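Major pilin protein fimA (Silicibacter pomeroyi, PDB 2IMH) is of unknown function but belongs to the DUF1028 family and folds into two antiparallel sheets packed between layers of helices. Local coordinates at residues Gln85-Asp90 and Ala95-Gly100; Gly115-Asn120 and Ser126-Met131; Ser6-Asp11 and Trp31-Asp36. All blocks are in the same frame, centred on the assembly; numbering follows the deposited sequence.

Contact 1: Gln85-Asp90 and Ala95-Gly100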
loop_
_atom_site.group_PDB
_atom_site.type_symbol
_atom_site.label_atom_id
_atom_site.label_comp_id
_atom_site.label_asym_id
_atom_site.label_seq_id
_atom_site.Cartn_x
_atom_site.Cartn_y
_atom_site.Cartn_z
ATOM N N GLN A 85 -3.260 14.004 -4.136
ATOM C CA GLN A 85 -3.659 12.872 -4.944
ATOM C C GLN A 85 -4.104 11.771 -3.973
ATOM O O GLN A 85 -3.475 11.584 -2.936
ATOM C CB GLN A 85 -2.469 12.390 -5.775
ATOM C CG GLN A 85 -2.765 11.188 -6.656
ATOM C CD GLN A 85 -1.609 10.834 -7.576
ATOM O OE1 GLN A 85 -0.456 10.762 -7.154
ATOM N NE2 GLN A 85 -1.927 10.589 -8.848
ATOM N N LEU A 86 -5.193 11.089 -4.302
ATOM C CA LEU A 86 -5.793 10.117 -3.392
ATOM C C LEU A 86 -6.326 8.912 -4.147
ATOM O O LEU A 86 -6.949 9.049 -5.203
ATOM C CB LEU A 86 -6.954 10.774 -2.617
ATOM C CG LEU A 86 -7.658 9.891 -1.567
ATOM C CD1 LEU A 86 -6.675 9.507 -0.455
ATOM C CD2 LEU A 86 -8.893 10.589 -0.985
ATOM N N ALA A 87 -6.075 7.727 -3.605
ATOM C CA ALA A 87 -6.607 6.513 -4.198
ATOM C C ALA A 87 -7.175 5.686 -3.063
ATOM O O ALA A 87 -6.655 5.703 -1.936
ATOM C CB ALA A 87 -5.518 5.739 -4.903
ATOM N N ALA A 88 -8.262 4.987 -3.333
ATOM C CA ALA A 88 -8.905 4.199 -2.284
ATOM C C ALA A 88 -9.513 2.972 -2.900
ATOM O O ALA A 88 -10.016 3.025 -4.024
ATOM C CB ALA A 88 -9.999 5.004 -1.587
HETATM N N MSE A 89 -9.515 1.876 -2.147
HETATM C CA MSE A 89 -10.042 0.625 -2.660
HETATM C C MSE A 89 -10.862 -0.032 -1.563
HETATM O O MSE A 89 -10.452 -0.013 -0.409
HETATM C CB MSE A 89 -8.881 -0.311 -3.066
HETATM C CG MSE A 89 -9.340 -1.643 -3.617
HETATM SE SE MSE A 89 -7.956 -3.018 -3.412
HETATM C CE MSE A 89 -8.060 -3.255 -1.475
ATOM N N ASP A 90 -12.015 -0.607 -1.906
ATOM C CA ASP A 90 -12.859 -1.252 -0.905
ATOM C C ASP A 90 -12.489 -2.717 -0.741
ATOM O O ASP A 90 -11.560 -3.197 -1.390
ATOM C CB ASP A 90 -14.369 -1.035 -1.177
ATOM C CG ASP A 90 -14.932 -1.888 -2.324
ATOM O OD1 ASP A 90 -14.257 -2.803 -2.852
ATOM O OD2 ASP A 90 -16.116 -1.618 -2.687
ATOM N N ALA A 95 -12.221 0.410 -6.809
ATOM C CA ALA A 95 -11.245 1.479 -6.522
ATOM C C ALA A 95 -11.476 2.734 -7.323
ATOM O O ALA A 95 -12.077 2.692 -8.397
ATOM C CB ALA A 95 -9.845 0.976 -6.762
ATOM N N ALA A 96 -10.979 3.851 -6.799
ATOM C CA ALA A 96 -11.060 5.124 -7.495
ATOM C C ALA A 96 -9.905 6.006 -7.053
ATOM O O ALA A 96 -9.384 5.845 -5.951
ATOM C CB ALA A 96 -12.350 5.810 -7.161
ATOM N N ALA A 97 -9.548 6.963 -7.897
ATOM C CA ALA A 97 -8.514 7.926 -7.563
ATOM C C ALA A 97 -8.927 9.345 -7.935
ATOM O O ALA A 97 -9.760 9.563 -8.829
ATOM C CB ALA A 97 -7.205 7.566 -8.249
ATOM N N PHE A 98 -8.324 10.298 -7.236
ATOM C CA PHE A 98 -8.388 11.703 -7.611
ATOM C C PHE A 98 -6.944 12.187 -7.802
ATOM O O PHE A 98 -6.066 11.908 -6.964
ATOM C CB PHE A 98 -9.056 12.515 -6.507
ATOM C CG PHE A 98 -8.857 14.002 -6.651
ATOM C CD1 PHE A 98 -9.728 14.757 -7.437
ATOM C CD2 PHE A 98 -7.786 14.641 -6.016
ATOM C CE1 PHE A 98 -9.534 16.136 -7.587
ATOM C CE2 PHE A 98 -7.577 16.021 -6.161
ATOM C CZ PHE A 98 -8.458 16.763 -6.961
ATOM N N THR A 99 -6.697 12.922 -8.882
ATOM C CA THR A 99 -5.364 13.475 -9.106
ATOM C C THR A 99 -5.463 14.994 -9.299
ATOM O O THR A 99 -5.991 15.461 -10.310
ATOM C CB THR A 99 -4.646 12.793 -10.302
ATOM O OG1 THR A 99 -4.481 11.389 -10.042
ATOM C CG2 THR A 99 -3.264 13.420 -10.547
ATOM N N GLY A 100 -4.961 15.748 -8.322
ATOM C CA GLY A 100 -5.011 17.220 -8.387
ATOM C C GLY A 100 -4.191 17.746 -9.554
ATOM O O GLY A 100 -3.172 17.145 -9.951
#

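Contact 2: Gly115-Asn120 and Ser126-Met131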
loop_
_atom_site.group_PDB
_atom_site.type_symbol
_atom_site.label_atom_id
_atom_site.label_comp_id
_atom_site.label_asym_id
_atom_site.label_seq_id
_atom_site.Cartn_x
_atom_site.Cartn_y
_atom_site.Cartn_z
ATOM N N GLY A 115 -7.548 -3.785 -7.932
ATOM C CA GLY A 115 -6.751 -2.704 -7.365
ATOM C C GLY A 115 -6.586 -1.450 -8.195
ATOM O O GLY A 115 -7.321 -1.232 -9.162
ATOM N N ILE A 116 -5.608 -0.635 -7.810
ATOM C CA ILE A 116 -5.404 0.680 -8.433
ATOM C C ILE A 116 -3.959 1.118 -8.213
ATOM O O ILE A 116 -3.418 0.983 -7.115
ATOM C CB ILE A 116 -6.426 1.742 -7.908
ATOM C CG1 ILE A 116 -6.315 3.068 -8.678
ATOM C CG2 ILE A 116 -6.268 1.993 -6.391
ATOM C CD1 ILE A 116 -7.480 4.005 -8.396
ATOM N N ALA A 117 -3.345 1.614 -9.280
ATOM C CA ALA A 117 -2.007 2.173 -9.225
ATOM C C ALA A 117 -2.157 3.682 -9.428
ATOM O O ALA A 117 -2.990 4.107 -10.226
ATOM C CB ALA A 117 -1.184 1.592 -10.344
ATOM N N SER A 118 -1.374 4.487 -8.700
ATOM C CA SER A 118 -1.382 5.951 -8.914
ATOM C C SER A 118 -0.014 6.543 -8.660
ATOM O O SER A 118 0.793 5.974 -7.933
ATOM C CB SER A 118 -2.437 6.641 -8.045
ATOM O OG SER A 118 -2.210 6.417 -6.655
ATOM N N GLY A 119 0.269 7.691 -9.255
ATOM C CA GLY A 119 1.569 8.287 -9.022
ATOM C C GLY A 119 1.651 9.686 -9.572
ATOM O O GLY A 119 0.728 10.146 -10.250
ATOM N N ASN A 120 2.759 10.355 -9.270
ATOM C CA ASN A 120 3.002 11.693 -9.791
ATOM C C ASN A 120 4.505 11.941 -9.886
ATOM O O ASN A 120 5.313 11.166 -9.353
ATOM C CB ASN A 120 2.298 12.776 -8.957
ATOM C CG ASN A 120 2.785 12.817 -7.504
ATOM O OD1 ASN A 120 3.713 13.557 -7.174
ATOM N ND2 ASN A 120 2.152 12.022 -6.635
ATOM N N SER A 126 4.072 5.075 -18.917
ATOM C CA SER A 126 4.315 3.646 -18.852
ATOM C C SER A 126 4.762 3.187 -17.471
ATOM O O SER A 126 4.825 1.985 -17.222
ATOM C CB SER A 126 5.340 3.231 -19.901
ATOM O OG SER A 126 6.518 3.993 -19.767
ATOM N N VAL A 127 5.087 4.132 -16.582
ATOM C CA VAL A 127 5.445 3.768 -15.210
ATOM C C VAL A 127 4.266 3.055 -14.538
ATOM O O VAL A 127 4.433 1.959 -13.990
ATOM C CB VAL A 127 5.950 4.995 -14.383
ATOM C CG1 VAL A 127 6.116 4.626 -12.915
ATOM C CG2 VAL A 127 7.284 5.493 -14.939
ATOM N N LEU A 128 3.074 3.647 -14.630
ATOM C CA LEU A 128 1.888 3.034 -14.010
ATOM C C LEU A 128 1.398 1.819 -14.787
ATOM O O LEU A 128 0.933 0.841 -14.199
ATOM C CB LEU A 128 0.772 4.064 -13.813
ATOM C CG LEU A 128 1.162 5.238 -12.904
ATOM C CD1 LEU A 128 0.031 6.235 -12.844
ATOM C CD2 LEU A 128 1.566 4.791 -11.481
ATOM N N GLY A 129 1.478 1.892 -16.115
ATOM C CA GLY A 129 1.176 0.740 -16.962
ATOM C C GLY A 129 2.067 -0.447 -16.616
ATOM O O GLY A 129 1.569 -1.569 -16.460
ATOM N N ALA A 130 3.375 -0.203 -16.484
ATOM C CA ALA A 130 4.332 -1.282 -16.188
ATOM C C ALA A 130 4.074 -1.843 -14.794
ATOM O O ALA A 130 4.120 -3.062 -14.584
ATOM C CB ALA A 130 5.781 -0.795 -16.296
HETATM N N MSE A 131 3.791 -0.948 -13.850
HETATM C CA MSE A 131 3.442 -1.350 -12.486
HETATM C C MSE A 131 2.245 -2.307 -12.482
HETATM O O MSE A 131 2.268 -3.364 -11.851
HETATM C CB MSE A 131 3.093 -0.098 -11.679
HETATM C CG MSE A 131 2.894 -0.362 -10.216
HETATM SE SE MSE A 131 2.592 1.314 -9.303
HETATM C CE MSE A 131 3.544 0.829 -7.661
#

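Contact 3: Ser6-Asp11 and Trp31-Asp36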
loop_
_atom_site.group_PDB
_atom_site.type_symbol
_atom_site.label_atom_id
_atom_site.label_comp_id
_atom_site.label_asym_id
_atom_site.label_seq_id
_atom_site.Cartn_x
_atom_site.Cartn_y
_atom_site.Cartn_z
ATOM N N SER A 6 2.333 4.348 -6.143
ATOM C CA SER A 6 1.741 3.436 -5.148
ATOM C C SER A 6 0.734 2.493 -5.789
ATOM O O SER A 6 0.137 2.799 -6.826
ATOM C CB SER A 6 1.083 4.213 -4.012
ATOM O OG SER A 6 -0.035 4.966 -4.455
ATOM N N ILE A 7 0.560 1.335 -5.175
ATOM C CA ILE A 7 -0.396 0.372 -5.687
ATOM C C ILE A 7 -1.188 -0.146 -4.504
ATOM O O ILE A 7 -0.608 -0.386 -3.455
ATOM C CB ILE A 7 0.288 -0.793 -6.441
ATOM C CG1 ILE A 7 -0.761 -1.719 -7.060
ATOM C CG2 ILE A 7 1.325 -1.531 -5.564
ATOM C CD1 ILE A 7 -0.236 -2.509 -8.216
ATOM N N LEU A 8 -2.507 -0.216 -4.666
ATOM C CA LEU A 8 -3.406 -0.862 -3.689
ATOM C C LEU A 8 -3.999 -2.088 -4.353
ATOM O O LEU A 8 -4.342 -2.051 -5.535
ATOM C CB LEU A 8 -4.533 0.072 -3.257
ATOM C CG LEU A 8 -4.125 1.472 -2.776
ATOM C CD1 LEU A 8 -5.355 2.359 -2.517
ATOM C CD2 LEU A 8 -3.226 1.364 -1.551
ATOM N N ALA A 9 -4.161 -3.169 -3.594
ATOM C CA ALA A 9 -4.741 -4.372 -4.183
ATOM C C ALA A 9 -5.444 -5.229 -3.153
ATOM O O ALA A 9 -5.133 -5.163 -1.969
ATOM C CB ALA A 9 -3.657 -5.205 -4.884
ATOM N N HIS A 10 -6.385 -6.032 -3.650
ATOM C CA HIS A 10 -7.105 -7.052 -2.894
ATOM C C HIS A 10 -6.614 -8.418 -3.388
ATOM O O HIS A 10 -6.351 -8.596 -4.589
ATOM C CB HIS A 10 -8.621 -6.834 -3.142
ATOM C CG HIS A 10 -9.508 -7.992 -2.785
ATOM N ND1 HIS A 10 -9.500 -8.595 -1.544
ATOM C CD2 HIS A 10 -10.518 -8.576 -3.478
ATOM C CE1 HIS A 10 -10.419 -9.550 -1.513
ATOM N NE2 HIS A 10 -11.051 -9.552 -2.670
ATOM N N ASP A 11 -6.448 -9.359 -2.463
ATOM C CA ASP A 11 -6.059 -10.724 -2.802
ATOM C C ASP A 11 -7.301 -11.613 -2.634
ATOM O O ASP A 11 -7.599 -12.043 -1.523
ATOM C CB ASP A 11 -4.949 -11.193 -1.864
ATOM C CG ASP A 11 -4.450 -12.594 -2.190
ATOM O OD1 ASP A 11 -4.326 -12.922 -3.378
ATOM O OD2 ASP A 11 -4.174 -13.357 -1.243
ATOM N N TRP A 31 3.652 8.391 5.223
ATOM C CA TRP A 31 2.845 9.413 4.560
ATOM C C TRP A 31 1.641 8.807 3.872
ATOM O O TRP A 31 0.517 9.321 3.983
ATOM C CB TRP A 31 3.675 10.194 3.536
ATOM C CG TRP A 31 4.608 11.208 4.176
ATOM C CD1 TRP A 31 5.972 11.144 4.247
ATOM C CD2 TRP A 31 4.228 12.430 4.818
ATOM N NE1 TRP A 31 6.469 12.263 4.909
ATOM C CE2 TRP A 31 5.416 13.058 5.270
ATOM C CE3 TRP A 31 2.995 13.066 5.046
ATOM C CZ2 TRP A 31 5.410 14.295 5.954
ATOM C CZ3 TRP A 31 2.986 14.292 5.739
ATOM C CH2 TRP A 31 4.187 14.890 6.182
ATOM N N VAL A 32 1.878 7.709 3.157
ATOM C CA VAL A 32 0.986 7.328 2.061
ATOM C C VAL A 32 0.006 6.205 2.374
ATOM O O VAL A 32 -1.182 6.301 2.026
ATOM C CB VAL A 32 1.790 6.943 0.809
ATOM C CG1 VAL A 32 0.864 6.404 -0.260
ATOM C CG2 VAL A 32 2.548 8.161 0.282
ATOM N N LEU A 33 0.487 5.155 3.040
ATOM C CA LEU A 33 -0.282 3.912 3.052
ATOM C C LEU A 33 -1.057 3.732 4.335
ATOM O O LEU A 33 -0.474 3.778 5.407
ATOM C CB LEU A 33 0.636 2.706 2.837
ATOM C CG LEU A 33 1.300 2.532 1.465
ATOM C CD1 LEU A 33 2.322 1.378 1.549
ATOM C CD2 LEU A 33 0.271 2.284 0.336
ATOM N N ARG A 34 -2.371 3.517 4.195
ATOM C CA ARG A 34 -3.261 3.197 5.323
ATOM C C ARG A 34 -4.262 2.118 4.925
ATOM O O ARG A 34 -4.559 1.946 3.746
ATOM C CB ARG A 34 -4.014 4.438 5.802
ATOM C CG ARG A 34 -3.141 5.477 6.456
ATOM C CD ARG A 34 -3.838 6.819 6.546
ATOM N NE ARG A 34 -2.838 7.804 6.938
ATOM C CZ ARG A 34 -2.001 8.406 6.094
ATOM N NH1 ARG A 34 -2.089 8.195 4.772
ATOM N NH2 ARG A 34 -1.102 9.265 6.586
ATOM N N GLY A 35 -4.812 1.428 5.921
ATOM C CA GLY A 35 -5.754 0.364 5.647
ATOM C C GLY A 35 -6.460 -0.129 6.886
ATOM O O GLY A 35 -5.999 0.091 8.007
ATOM N N ASP A 36 -7.610 -0.756 6.674
ATOM C CA ASP A 36 -8.375 -1.329 7.781
ATOM C C ASP A 36 -9.266 -2.422 7.216
ATOM O O ASP A 36 -9.958 -2.222 6.204
ATOM C CB ASP A 36 -9.219 -0.248 8.470
ATOM C CG ASP A 36 -9.749 -0.684 9.831
ATOM O OD1 ASP A 36 -10.145 -1.862 9.993
ATOM O OD2 ASP A 36 -9.776 0.177 10.749
#

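Contact 1: Gln85-Asp90 and Ala95-Gly100
Q85 and T99 lie side by side and point the same way from neighbouring strands of a beta hairpin. The Q85 chain is extended, with CG anti to the backbone N (chi1 179°), and this brings its amide level with the T99 hydroxyl. There NE2 gives T99 OG1 a hydrogen bond of 2.9 Å, fairly straight at 159° and close to the amide plane. Further along the same face A87 CB meets A97 CB at 4.2 Å, and M89 CB lies 4.0 Å from A95 CB before the rest of the selenomethionine chain turns off. L86, A88, A96 and F98 occupy the opposite face. Their backbones make the two hydrogen-bonded pairs of the ladder: F98 N reaches L86 O at 2.8 Å and L86 N returns the bond, while A88 and A96 pair likewise.

The Q85 amide is gripped at both ends, since NE2 also donates to G119 O and OE1 accepts from N120 ND2 and Q45 NE2. Strand 95-99 is an outer strand of its sheet, and strand 40-45 flanks strand 85-90. On one face A87, A95 and A97 pack against strand 115-120; on the other, L86 and A88 meet helix 51-62, and A88 and F98 helix 67-76.

Contact 2: Gly115-Asn120 and Ser126-Met131
The flat peptide between S118 and G119 receives both methyls of L128 over one of its faces: CD2 stands 3.7 Å from S118 C, almost straight above it, and CD1 is 3.9 Å from G119 N. The unit is a strand-loop-helix connection in an alpha-beta-beta-alpha sandwich, in which strand 115-120 leads through a short loop into helix 126-137, and the helix runs back over the sheet at 153° to the strand with the segment axes 8.4 Å apart. On the other side of the peptide plane the S118 side chain leaves, away from the helix, and Q85 and A87 of the second sheet touch it. The edges belong to the beta ladder, where S118 bonds through its backbone with S6 of strand 4-11 and G119 with G108 of strand 108-112.

L128 leaves the helix toward the strand, and chi1 of -60° sets its two methyls over the peptide. G119 has no side chain on the face that L128 covers, so the leucine can settle close to the backbone. L128 also touches V110 and L122. Three residues on, M131 is enclosed by F5 and I7 of strand 4-11 and by A149, L150 and A153 of helix 142-155, and its selenium rests 3.9 Å from A117 CB.

Contact 3: Ser6-Asp11 and Trp31-Asp36
L8 and L33 make the closest apolar approach between the segments, sliding past each other in opposite directions until L8 CD2 and L33 CD2 are 4.1 Å apart. Both leucines set CG beside the backbone N (chi1 -51° in L8 and -68° in L33), and the chain end comes nearer to its partner than the CB direction alone suggests. A looser apolar touch lies beside it, where V32 CG1 is 4.4 Å from S6 CB. These two contacts, both buried near the centre of the chain, belong to the interface between the two sheets of the sandwich: strand 4-11 is an inner strand of the six-stranded sheet, and strand 33-36 is an outermost strand of the four-stranded one. A43 of the adjacent strand 40-45 touches both S6 and V32.

The polar interactions turn to other partners. S6 OG is hydrogen-bonded to Q45 OE1, with a weak bond to S118 OG besides. The CB of R34 heads away from strand 4-11, and the chain folds back within its own segment, its guanidinium gripping the W31 carbonyl end-on. NH1 reaches W31 O at 2.9 Å and NH2 reaches it at 3.1 Å. Both nitrogens come from the same face of the carbonyl, above its plane, and the two bonds are bent. The R34 side chain also touches T51, E55 and L58 of helix 51-62.

How the contacts relate
From the N terminus, strand 4-11 opens contact 3, which closes across 19 intervening residues at 31-36 and joins the two sheets. Contact 1 follows as a hairpin closed across four residues, within the four-stranded sheet. Contact 2 closes across five and seats helix 126-137 on the outer face of the six-stranded sheet. The three closures come in series, so none nests in or crosses another, yet in space they interlock. Strands 4-11 and 115-120 are direct neighbours, linking contacts 3 and 2. Between the sheets, the selenium of M89 packs on A9 and H10, and I116 CD1 on A96 and A97, which ties contact 1 to both.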